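Local coordinates for diketoreductase (Acinetobacter baylyi, PDB 4E12), which reduces dicarbonyl compounds with NADH and probably also oxidises (3S)-3-hydroxyacyl-CoA with NAD(+), as its relatives in fatty acid beta-oxidation do, at residues 97-108 / 128-139; 119-127 / 185-193. All coordinates share one frame; numbering follows the deposited sequence.

Contact 1: 97-108 / 128-139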
loop_
_atom_site.group_PDB
_atom_site.type_symbol
_atom_site.label_atom_id
_atom_site.label_comp_id
_atom_site.label_asym_id
_atom_site.label_seq_id
_atom_site.Cartn_x
_atom_site.Cartn_y
_atom_site.Cartn_z
ATOM N N LEU A 97 -6.998 29.612 1.947
ATOM C CA LEU A 97 -7.928 30.140 0.949
ATOM C C LEU A 97 -7.780 31.659 0.779
ATOM O O LEU A 97 -7.606 32.147 -0.340
ATOM C CB LEU A 97 -9.380 29.803 1.304
ATOM C CG LEU A 97 -10.385 30.278 0.254
ATOM C CD1 LEU A 97 -10.085 29.607 -1.086
ATOM C CD2 LEU A 97 -11.810 29.981 0.690
ATOM N N ASP A 98 -7.855 32.403 1.880
ATOM C CA ASP A 98 -7.721 33.863 1.834
ATOM C C ASP A 98 -6.449 34.243 1.069
ATOM O O ASP A 98 -6.460 35.088 0.169
ATOM C CB ASP A 98 -7.611 34.434 3.258
ATOM C CG ASP A 98 -8.813 34.100 4.136
ATOM O OD1 ASP A 98 -9.906 33.815 3.605
ATOM O OD2 ASP A 98 -8.656 34.124 5.375
ATOM N N LEU A 99 -5.359 33.592 1.447
ATOM C CA LEU A 99 -4.033 33.913 0.947
ATOM C C LEU A 99 -3.883 33.540 -0.535
ATOM O O LEU A 99 -3.305 34.301 -1.314
ATOM C CB LEU A 99 -3.014 33.212 1.840
ATOM C CG LEU A 99 -1.524 33.517 1.766
ATOM C CD1 LEU A 99 -0.826 32.837 2.936
ATOM C CD2 LEU A 99 -0.939 33.092 0.432
ATOM N N LYS A 100 -4.417 32.390 -0.939
ATOM C CA LYS A 100 -4.400 32.035 -2.352
ATOM C C LYS A 100 -5.434 32.869 -3.111
ATOM O O LYS A 100 -5.234 33.212 -4.279
ATOM C CB LYS A 100 -4.627 30.523 -2.568
ATOM C CG LYS A 100 -3.600 29.611 -1.876
ATOM C CD LYS A 100 -3.690 28.162 -2.380
ATOM C CE LYS A 100 -2.858 27.173 -1.564
ATOM N NZ LYS A 100 -1.404 27.496 -1.478
ATOM N N ARG A 101 -6.538 33.201 -2.442
ATOM C CA ARG A 101 -7.570 34.050 -3.038
ATOM C C ARG A 101 -6.989 35.377 -3.525
ATOM O O ARG A 101 -7.169 35.763 -4.688
ATOM C CB ARG A 101 -8.704 34.331 -2.042
ATOM C CG ARG A 101 -9.669 35.403 -2.540
ATOM C CD ARG A 101 -10.610 35.936 -1.460
ATOM N NE ARG A 101 -11.813 35.131 -1.286
ATOM C CZ ARG A 101 -11.969 34.188 -0.363
ATOM N NH1 ARG A 101 -10.992 33.920 0.491
ATOM N NH2 ARG A 101 -13.108 33.514 -0.290
ATOM N N ASP A 102 -6.291 36.077 -2.640
ATOM C CA ASP A 102 -5.798 37.404 -2.987
ATOM C C ASP A 102 -4.643 37.336 -3.978
ATOM O O ASP A 102 -4.538 38.176 -4.877
ATOM C CB ASP A 102 -5.462 38.237 -1.743
ATOM C CG ASP A 102 -4.422 37.592 -0.870
ATOM O OD1 ASP A 102 -4.145 36.394 -1.064
ATOM O OD2 ASP A 102 -3.883 38.287 0.017
ATOM N N ILE A 103 -3.790 36.325 -3.831
ATOM C CA ILE A 103 -2.755 36.069 -4.826
ATOM C C ILE A 103 -3.345 35.902 -6.221
ATOM O O ILE A 103 -2.923 36.589 -7.154
ATOM C CB ILE A 103 -1.900 34.832 -4.465
ATOM C CG1 ILE A 103 -0.976 35.161 -3.300
ATOM C CG2 ILE A 103 -1.100 34.357 -5.664
ATOM C CD1 ILE A 103 0.021 36.257 -3.624
ATOM N N TYR A 104 -4.311 34.998 -6.382
ATOM C CA TYR A 104 -4.856 34.749 -7.715
ATOM C C TYR A 104 -5.617 35.919 -8.297
ATOM O O TYR A 104 -5.616 36.115 -9.514
ATOM C CB TYR A 104 -5.701 33.476 -7.783
ATOM C CG TYR A 104 -4.850 32.232 -7.733
ATOM C CD1 TYR A 104 -4.072 31.856 -8.836
ATOM C CD2 TYR A 104 -4.812 31.437 -6.597
ATOM C CE1 TYR A 104 -3.279 30.716 -8.797
ATOM C CE2 TYR A 104 -4.018 30.290 -6.548
ATOM C CZ TYR A 104 -3.256 29.941 -7.657
ATOM O OH TYR A 104 -2.474 28.814 -7.623
ATOM N N THR A 105 -6.269 36.704 -7.454
ATOM C CA THR A 105 -6.996 37.855 -7.987
ATOM C C THR A 105 -6.037 38.878 -8.568
ATOM O O THR A 105 -6.268 39.416 -9.656
ATOM C CB THR A 105 -7.897 38.479 -6.939
ATOM O OG1 THR A 105 -8.869 37.505 -6.549
ATOM C CG2 THR A 105 -8.620 39.690 -7.517
ATOM N N LYS A 106 -4.946 39.119 -7.853
ATOM C CA LYS A 106 -3.911 40.024 -8.308
ATOM C C LYS A 106 -3.211 39.424 -9.513
ATOM O O LYS A 106 -3.056 40.074 -10.550
ATOM C CB LYS A 106 -2.897 40.239 -7.192
ATOM C CG LYS A 106 -3.503 40.796 -5.935
ATOM C CD LYS A 106 -2.514 40.766 -4.801
ATOM C CE LYS A 106 -3.157 41.215 -3.508
ATOM N NZ LYS A 106 -2.196 41.124 -2.383
ATOM N N LEU A 107 -2.798 38.166 -9.367
ATOM C CA LEU A 107 -2.023 37.481 -10.388
ATOM C C LEU A 107 -2.781 37.527 -11.709
ATOM O O LEU A 107 -2.204 37.812 -12.762
ATOM C CB LEU A 107 -1.765 36.020 -9.964
ATOM C CG LEU A 107 -0.775 35.184 -10.780
ATOM C CD1 LEU A 107 0.645 35.752 -10.649
ATOM C CD2 LEU A 107 -0.816 33.740 -10.297
ATOM N N GLY A 108 -4.078 37.247 -11.655
ATOM C CA GLY A 108 -4.875 37.275 -12.866
ATOM C C GLY A 108 -4.839 38.625 -13.557
ATOM O O GLY A 108 -4.943 38.707 -14.785
ATOM N N ASP A 128 -11.677 25.005 -6.214
ATOM C CA ASP A 128 -11.812 25.930 -5.092
ATOM C C ASP A 128 -11.252 27.308 -5.439
ATOM O O ASP A 128 -11.631 28.312 -4.830
ATOM C CB ASP A 128 -11.099 25.396 -3.839
ATOM C CG ASP A 128 -11.773 24.168 -3.254
ATOM O OD1 ASP A 128 -12.962 23.951 -3.548
ATOM O OD2 ASP A 128 -11.117 23.415 -2.498
ATOM N N LEU A 129 -10.362 27.352 -6.425
ATOM C CA LEU A 129 -9.550 28.540 -6.663
ATOM C C LEU A 129 -9.749 29.137 -8.056
ATOM O O LEU A 129 -9.359 30.281 -8.300
ATOM C CB LEU A 129 -8.071 28.177 -6.477
ATOM C CG LEU A 129 -7.613 27.619 -5.130
ATOM C CD1 LEU A 129 -6.190 27.088 -5.213
ATOM C CD2 LEU A 129 -7.752 28.659 -4.029
ATOM N N VAL A 130 -10.338 28.380 -8.977
ATOM C CA VAL A 130 -10.365 28.787 -10.381
ATOM C C VAL A 130 -11.024 30.147 -10.613
ATOM O O VAL A 130 -10.564 30.935 -11.447
ATOM C CB VAL A 130 -11.010 27.720 -11.283
ATOM C CG1 VAL A 130 -12.408 27.383 -10.796
ATOM C CG2 VAL A 130 -11.028 28.181 -12.735
ATOM N N GLY A 131 -12.086 30.418 -9.863
ATOM C CA GLY A 131 -12.828 31.652 -10.042
ATOM C C GLY A 131 -12.013 32.921 -9.890
ATOM O O GLY A 131 -12.307 33.932 -10.533
ATOM N N TYR A 132 -10.987 32.874 -9.047
ATOM C CA TYR A 132 -10.170 34.045 -8.764
ATOM C C TYR A 132 -9.176 34.309 -9.887
ATOM O O TYR A 132 -8.739 35.446 -10.083
ATOM C CB TYR A 132 -9.388 33.835 -7.475
ATOM C CG TYR A 132 -10.238 33.410 -6.312
ATOM C CD1 TYR A 132 -11.456 34.028 -6.056
ATOM C CD2 TYR A 132 -9.823 32.388 -5.461
ATOM C CE1 TYR A 132 -12.248 33.639 -4.978
ATOM C CE2 TYR A 132 -10.606 31.989 -4.380
ATOM C CZ TYR A 132 -11.816 32.618 -4.144
ATOM O OH TYR A 132 -12.595 32.230 -3.080
ATOM N N THR A 133 -8.799 33.271 -10.619
ATOM C CA THR A 133 -7.752 33.442 -11.614
ATOM C C THR A 133 -8.176 34.399 -12.712
ATOM O O THR A 133 -7.384 35.237 -13.146
ATOM C CB THR A 133 -7.327 32.120 -12.277
ATOM O OG1 THR A 133 -8.400 31.606 -13.073
ATOM C CG2 THR A 133 -6.930 31.102 -11.224
ATOM N N GLY A 134 -9.416 34.268 -13.168
ATOM C CA GLY A 134 -9.863 35.056 -14.299
ATOM C C GLY A 134 -9.435 34.437 -15.610
ATOM O O GLY A 134 -9.657 34.999 -16.685
ATOM N N ARG A 135 -8.781 33.283 -15.515
ATOM C CA ARG A 135 -8.396 32.528 -16.695
ATOM C C ARG A 135 -8.521 31.022 -16.461
ATOM O O ARG A 135 -7.522 30.303 -16.414
ATOM C CB ARG A 135 -6.992 32.920 -17.170
ATOM C CG ARG A 135 -5.863 32.693 -16.172
ATOM C CD ARG A 135 -4.534 33.226 -16.732
ATOM N NE ARG A 135 -4.504 34.690 -16.757
ATOM C CZ ARG A 135 -3.493 35.424 -17.212
ATOM N NH1 ARG A 135 -2.407 34.843 -17.692
ATOM N NH2 ARG A 135 -3.565 36.751 -17.185
ATOM N N GLY A 136 -9.755 30.552 -16.319
ATOM C CA GLY A 136 -9.987 29.140 -16.073
ATOM C C GLY A 136 -9.421 28.192 -17.119
ATOM O O GLY A 136 -9.122 27.035 -16.813
ATOM N N ASP A 137 -9.282 28.654 -18.355
ATOM C CA ASP A 137 -8.742 27.804 -19.414
ATOM C C ASP A 137 -7.236 27.614 -19.253
ATOM O O ASP A 137 -6.633 26.749 -19.899
ATOM C CB ASP A 137 -9.041 28.389 -20.795
ATOM C CG ASP A 137 -8.492 29.792 -20.962
ATOM O OD1 ASP A 137 -8.840 30.676 -20.143
ATOM O OD2 ASP A 137 -7.697 30.003 -21.900
ATOM N N LYS A 138 -6.633 28.417 -18.382
ATOM C CA LYS A 138 -5.187 28.403 -18.212
ATOM C C LYS A 138 -4.775 28.104 -16.778
ATOM O O LYS A 138 -3.647 28.415 -16.388
ATOM C CB LYS A 138 -4.586 29.748 -18.648
ATOM C CG LYS A 138 -4.701 30.049 -20.138
ATOM C CD LYS A 138 -4.091 31.400 -20.452
ATOM C CE LYS A 138 -4.024 31.665 -21.950
ATOM N NZ LYS A 138 -3.081 30.741 -22.633
ATOM N N PHE A 139 -5.681 27.519 -15.996
ATOM C CA PHE A 139 -5.408 27.215 -14.598
ATOM C C PHE A 139 -5.531 25.715 -14.359
ATOM O O PHE A 139 -6.481 25.075 -14.814
ATOM C CB PHE A 139 -6.378 27.961 -13.688
ATOM C CG PHE A 139 -6.163 27.702 -12.237
ATOM C CD1 PHE A 139 -7.178 27.172 -11.447
ATOM C CD2 PHE A 139 -4.932 27.990 -11.648
ATOM C CE1 PHE A 139 -6.983 26.929 -10.093
ATOM C CE2 PHE A 139 -4.721 27.755 -10.295
ATOM C CZ PHE A 139 -5.753 27.220 -9.509
#
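Helix 97-108 and the kinked helix 128-133 run in roughly the same direction, their axes 8.0 Å apart and crossing at -32°. They come close near Thr105 and Tyr132 and again at Gly108, whose missing side chain lets CA settle 3.2 Å from Thr133 O in a CA-H...O contact. With CG anti to the carbonyl carbon (chi1 -52°), Tyr132 lays its ring along helix 97-108, against Arg101. Arg101 CG stands over the centre of one ring face, 3.8 Å from the centroid, a CH-pi contact suiting arginine's aliphatic stem, while Leu97 CD1 meets the ring edge at CE2. That methyl also touches Leu129 CD2; Leu129 CD1 leans on Tyr104 CE2, so the two branches serve two neighbours. Phe139 turns its edge toward the face of Tyr104, centroids 5.2 Å apart and planes at 71°. Thr133 CG2 lies over one face of Phe139, toward the rim, while Thr133 OG1, bonded to Val130 O, accepts from Arg135 N in an ST turn. Arg135 NH2 reaches Gly108 O only weakly; carbonyls of Pro112, Thr115 and Ala111 chiefly hold its guanidinium. Inward, Tyr104 OH bonds Glu91 and the side chain packs on Thr119 of strand 116-119 in the Rossmann sheet.

Contact 2: 119-127 / 185-193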
loop_
_atom_site.group_PDB
_atom_site.type_symbol
_atom_site.label_atom_id
_atom_site.label_comp_id
_atom_site.label_asym_id
_atom_site.label_seq_id
_atom_site.Cartn_x
_atom_site.Cartn_y
_atom_site.Cartn_z
ATOM N N THR A 119 -1.237 25.589 -9.559
ATOM C CA THR A 119 -1.190 25.515 -8.098
ATOM C C THR A 119 -0.525 24.209 -7.644
ATOM O O THR A 119 -0.736 23.162 -8.261
ATOM C CB THR A 119 -2.628 25.595 -7.497
ATOM O OG1 THR A 119 -2.565 25.472 -6.072
ATOM C CG2 THR A 119 -3.527 24.503 -8.072
ATOM N N ASN A 120 0.285 24.272 -6.582
ATOM C CA ASN A 120 0.922 23.077 -6.028
ATOM C C ASN A 120 0.120 22.578 -4.824
ATOM O O ASN A 120 0.569 21.682 -4.101
ATOM C CB ASN A 120 2.378 23.389 -5.608
ATOM C CG ASN A 120 3.084 22.192 -4.992
ATOM O OD1 ASN A 120 3.085 21.093 -5.556
ATOM N ND2 ASN A 120 3.676 22.392 -3.820
ATOM N N SER A 121 -1.086 23.128 -4.638
ATOM C CA SER A 121 -1.851 22.956 -3.395
ATOM C C SER A 121 -2.134 21.493 -3.054
ATOM O O SER A 121 -2.598 20.732 -3.907
ATOM C CB SER A 121 -3.168 23.747 -3.450
ATOM O OG SER A 121 -3.868 23.659 -2.217
ATOM N N SER A 122 -1.860 21.111 -1.803
ATOM C CA SER A 122 -2.199 19.777 -1.298
ATOM C C SER A 122 -3.513 19.745 -0.512
ATOM O O SER A 122 -3.956 18.668 -0.112
ATOM C CB SER A 122 -1.081 19.203 -0.405
ATOM O OG SER A 122 0.109 18.912 -1.128
ATOM N N THR A 123 -4.139 20.896 -0.280
ATOM C CA THR A 123 -5.361 20.918 0.520
ATOM C C THR A 123 -6.532 21.562 -0.217
ATOM O O THR A 123 -7.686 21.414 0.191
ATOM C CB THR A 123 -5.159 21.689 1.829
ATOM O OG1 THR A 123 -4.915 23.068 1.532
ATOM C CG2 THR A 123 -3.975 21.129 2.590
ATOM N N LEU A 124 -6.243 22.284 -1.291
ATOM C CA LEU A 124 -7.280 22.976 -2.044
ATOM C C LEU A 124 -7.372 22.485 -3.477
ATOM O O LEU A 124 -6.356 22.271 -4.144
ATOM C CB LEU A 124 -7.031 24.479 -2.018
ATOM C CG LEU A 124 -7.472 25.164 -0.726
ATOM C CD1 LEU A 124 -6.776 26.498 -0.498
ATOM C CD2 LEU A 124 -8.992 25.309 -0.773
ATOM N N LEU A 125 -8.599 22.302 -3.941
ATOM C CA LEU A 125 -8.851 21.878 -5.310
ATOM C C LEU A 125 -8.785 23.047 -6.287
ATOM O O LEU A 125 -9.124 24.180 -5.939
ATOM C CB LEU A 125 -10.241 21.236 -5.406
ATOM C CG LEU A 125 -10.486 19.955 -4.613
ATOM C CD1 LEU A 125 -11.907 19.484 -4.869
ATOM C CD2 LEU A 125 -9.505 18.893 -5.097
ATOM N N PRO A 126 -8.326 22.794 -7.521
ATOM C CA PRO A 126 -8.274 23.881 -8.501
ATOM C C PRO A 126 -9.652 24.501 -8.716
ATOM O O PRO A 126 -9.776 25.675 -9.076
ATOM C CB PRO A 126 -7.742 23.198 -9.760
ATOM C CG PRO A 126 -6.935 22.045 -9.229
ATOM C CD PRO A 126 -7.692 21.559 -8.031
ATOM N N SER A 127 -10.691 23.714 -8.461
ATOM C CA SER A 127 -12.053 24.227 -8.486
ATOM C C SER A 127 -12.321 25.204 -7.359
ATOM O O SER A 127 -13.116 26.129 -7.525
ATOM C CB SER A 127 -13.064 23.089 -8.451
ATOM O OG SER A 127 -13.023 22.383 -9.670
ATOM N N LYS A 185 -7.315 12.818 -15.021
ATOM C CA LYS A 185 -8.284 13.134 -16.064
ATOM C C LYS A 185 -9.456 13.945 -15.512
ATOM O O LYS A 185 -10.191 14.590 -16.264
ATOM C CB LYS A 185 -8.765 11.838 -16.742
ATOM C CG LYS A 185 -7.633 11.097 -17.458
ATOM C CD LYS A 185 -8.019 9.701 -17.923
ATOM C CE LYS A 185 -6.826 9.024 -18.605
ATOM N NZ LYS A 185 -7.119 7.629 -19.044
ATOM N N LYS A 186 -9.612 13.918 -14.194
ATOM C CA LYS A 186 -10.656 14.656 -13.505
ATOM C C LYS A 186 -10.113 15.056 -12.141
ATOM O O LYS A 186 -9.171 14.440 -11.640
ATOM C CB LYS A 186 -11.879 13.765 -13.256
ATOM C CG LYS A 186 -12.582 13.229 -14.478
ATOM C CD LYS A 186 -13.841 12.477 -14.058
ATOM C CE LYS A 186 -14.599 11.922 -15.255
ATOM N NZ LYS A 186 -15.834 11.189 -14.849
ATOM N N GLU A 187 -10.709 16.065 -11.522
ATOM C CA GLU A 187 -10.293 16.414 -10.170
ATOM C C GLU A 187 -10.512 15.290 -9.178
ATOM O O GLU A 187 -11.472 14.518 -9.271
ATOM C CB GLU A 187 -11.006 17.645 -9.649
ATOM C CG GLU A 187 -10.557 18.936 -10.237
ATOM C CD GLU A 187 -11.135 20.081 -9.457
ATOM O OE1 GLU A 187 -12.351 20.035 -9.168
ATOM O OE2 GLU A 187 -10.375 20.998 -9.099
ATOM N N LYS A 188 -9.613 15.236 -8.212
ATOM C CA LYS A 188 -9.678 14.290 -7.120
ATOM C C LYS A 188 -8.858 14.858 -5.973
ATOM O O LYS A 188 -7.664 15.130 -6.125
ATOM C CB LYS A 188 -9.105 12.937 -7.567
ATOM C CG LYS A 188 -9.030 11.876 -6.469
ATOM C CD LYS A 188 -10.403 11.396 -6.010
ATOM C CE LYS A 188 -10.287 10.439 -4.842
ATOM N NZ LYS A 188 -9.788 11.140 -3.629
ATOM N N ALA A 189 -9.496 15.058 -4.827
ATOM C CA ALA A 189 -8.766 15.515 -3.661
ATOM C C ALA A 189 -7.717 14.475 -3.312
ATOM O O ALA A 189 -8.008 13.277 -3.286
ATOM C CB ALA A 189 -9.706 15.712 -2.486
ATOM N N GLY A 190 -6.513 14.947 -3.023
ATOM C CA GLY A 190 -5.393 14.057 -2.766
ATOM C C GLY A 190 -4.765 13.492 -4.028
ATOM O O GLY A 190 -3.882 12.634 -3.955
ATOM N N TYR A 191 -5.201 13.966 -5.188
ATOM C CA TYR A 191 -4.630 13.506 -6.458
ATOM C C TYR A 191 -4.631 11.970 -6.473
ATOM O O TYR A 191 -5.596 11.341 -6.018
ATOM C CB TYR A 191 -3.196 14.072 -6.637
ATOM C CG TYR A 191 -3.136 15.594 -6.553
ATOM C CD1 TYR A 191 -3.176 16.375 -7.701
ATOM C CD2 TYR A 191 -3.045 16.242 -5.325
ATOM C CE1 TYR A 191 -3.124 17.786 -7.634
ATOM C CE2 TYR A 191 -2.998 17.650 -5.246
ATOM C CZ TYR A 191 -3.036 18.409 -6.405
ATOM O OH TYR A 191 -2.987 19.790 -6.340
ATOM N N VAL A 192 -3.543 11.379 -6.961
ATOM C CA VAL A 192 -3.380 9.929 -7.001
ATOM C C VAL A 192 -2.600 9.390 -5.796
ATOM O O VAL A 192 -3.098 8.536 -5.060
ATOM C CB VAL A 192 -2.691 9.451 -8.311
ATOM C CG1 VAL A 192 -2.425 7.956 -8.247
ATOM C CG2 VAL A 192 -3.584 9.755 -9.520
ATOM N N LEU A 193 -1.378 9.873 -5.586
ATOM C CA LEU A 193 -0.533 9.266 -4.548
ATOM C C LEU A 193 -1.152 9.284 -3.147
ATOM O O LEU A 193 -1.209 8.251 -2.472
ATOM C CB LEU A 193 0.841 9.928 -4.510
ATOM C CG LEU A 193 1.743 9.376 -3.412
ATOM C CD1 LEU A 193 1.937 7.860 -3.538
ATOM C CD2 LEU A 193 3.060 10.116 -3.453
HETATM O O HOH W 1 -5.660 19.976 -5.349
#
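The loop that leaves strand 116-119 of the Rossmann domain, carrying the NAD(+)-binding residues Asn120 and Ser122, is met here by the linker from strand 180-183 to helix 193-209. Glu187 grips the start of helix 126-133. With its chain extended beyond CG, its carboxylate reaches Ser127 with both oxygens: OE2 accepts from Ser127 N at 2.8 Å on its syn side, 19° out of the carboxylate plane, and OE1 from Ser127 OG at 2.5 Å, a very short bond whose exact length deserves caution. OE2 also lies 2.9 Å from Pro126 CD; proline has no N-H to offer, and its ring CH2 is pressed tightly against the carboxylate. Leu125 CD2 rests on Ala189 CA, where a small residue leaves the backbone accessible. Ala189 belongs to a type II turn from Lys188 to Tyr191, in which Gly190 has a positive phi. Tyr191 gives its hydroxyl proton to Ser121 O at 2.6 Å, in the carbonyl plane. A water donates to Leu124 O and, weakly, to the same hydroxyl. The Tyr191 ring also stacks on His143, predicted to matter for catalysis, which bonds Ser122 OG. The helix dipole would probably favour the acid's negative charge, while the phenol ties linker to cofactor loop.

How the contacts relate
Helix 126-133 is common to both contacts: contact 2 holds its first turn, contact 1 packs its remainder against helix 97-108. They meet directly where the Tyr104 hydroxyl touches Thr119, Phe139 approaches Pro126 and Lys100 packs on Ser121. Each is partly buried, but contact 1 lies farther from the centre of the chain, and within it Tyr104, Leu129 and Phe139 are buried, while Leu97, Arg101 and Tyr132 lie toward the surface. Contact 2 joins two loops and a helix start through hydrogen bonds that each involve a side chain, and has the second subunit beside its linker. Glu91 connects their inner sides, binding Lys100 and Tyr104 of contact 1 and Thr119 of contact 2, close to the NAD(+)-binding residues.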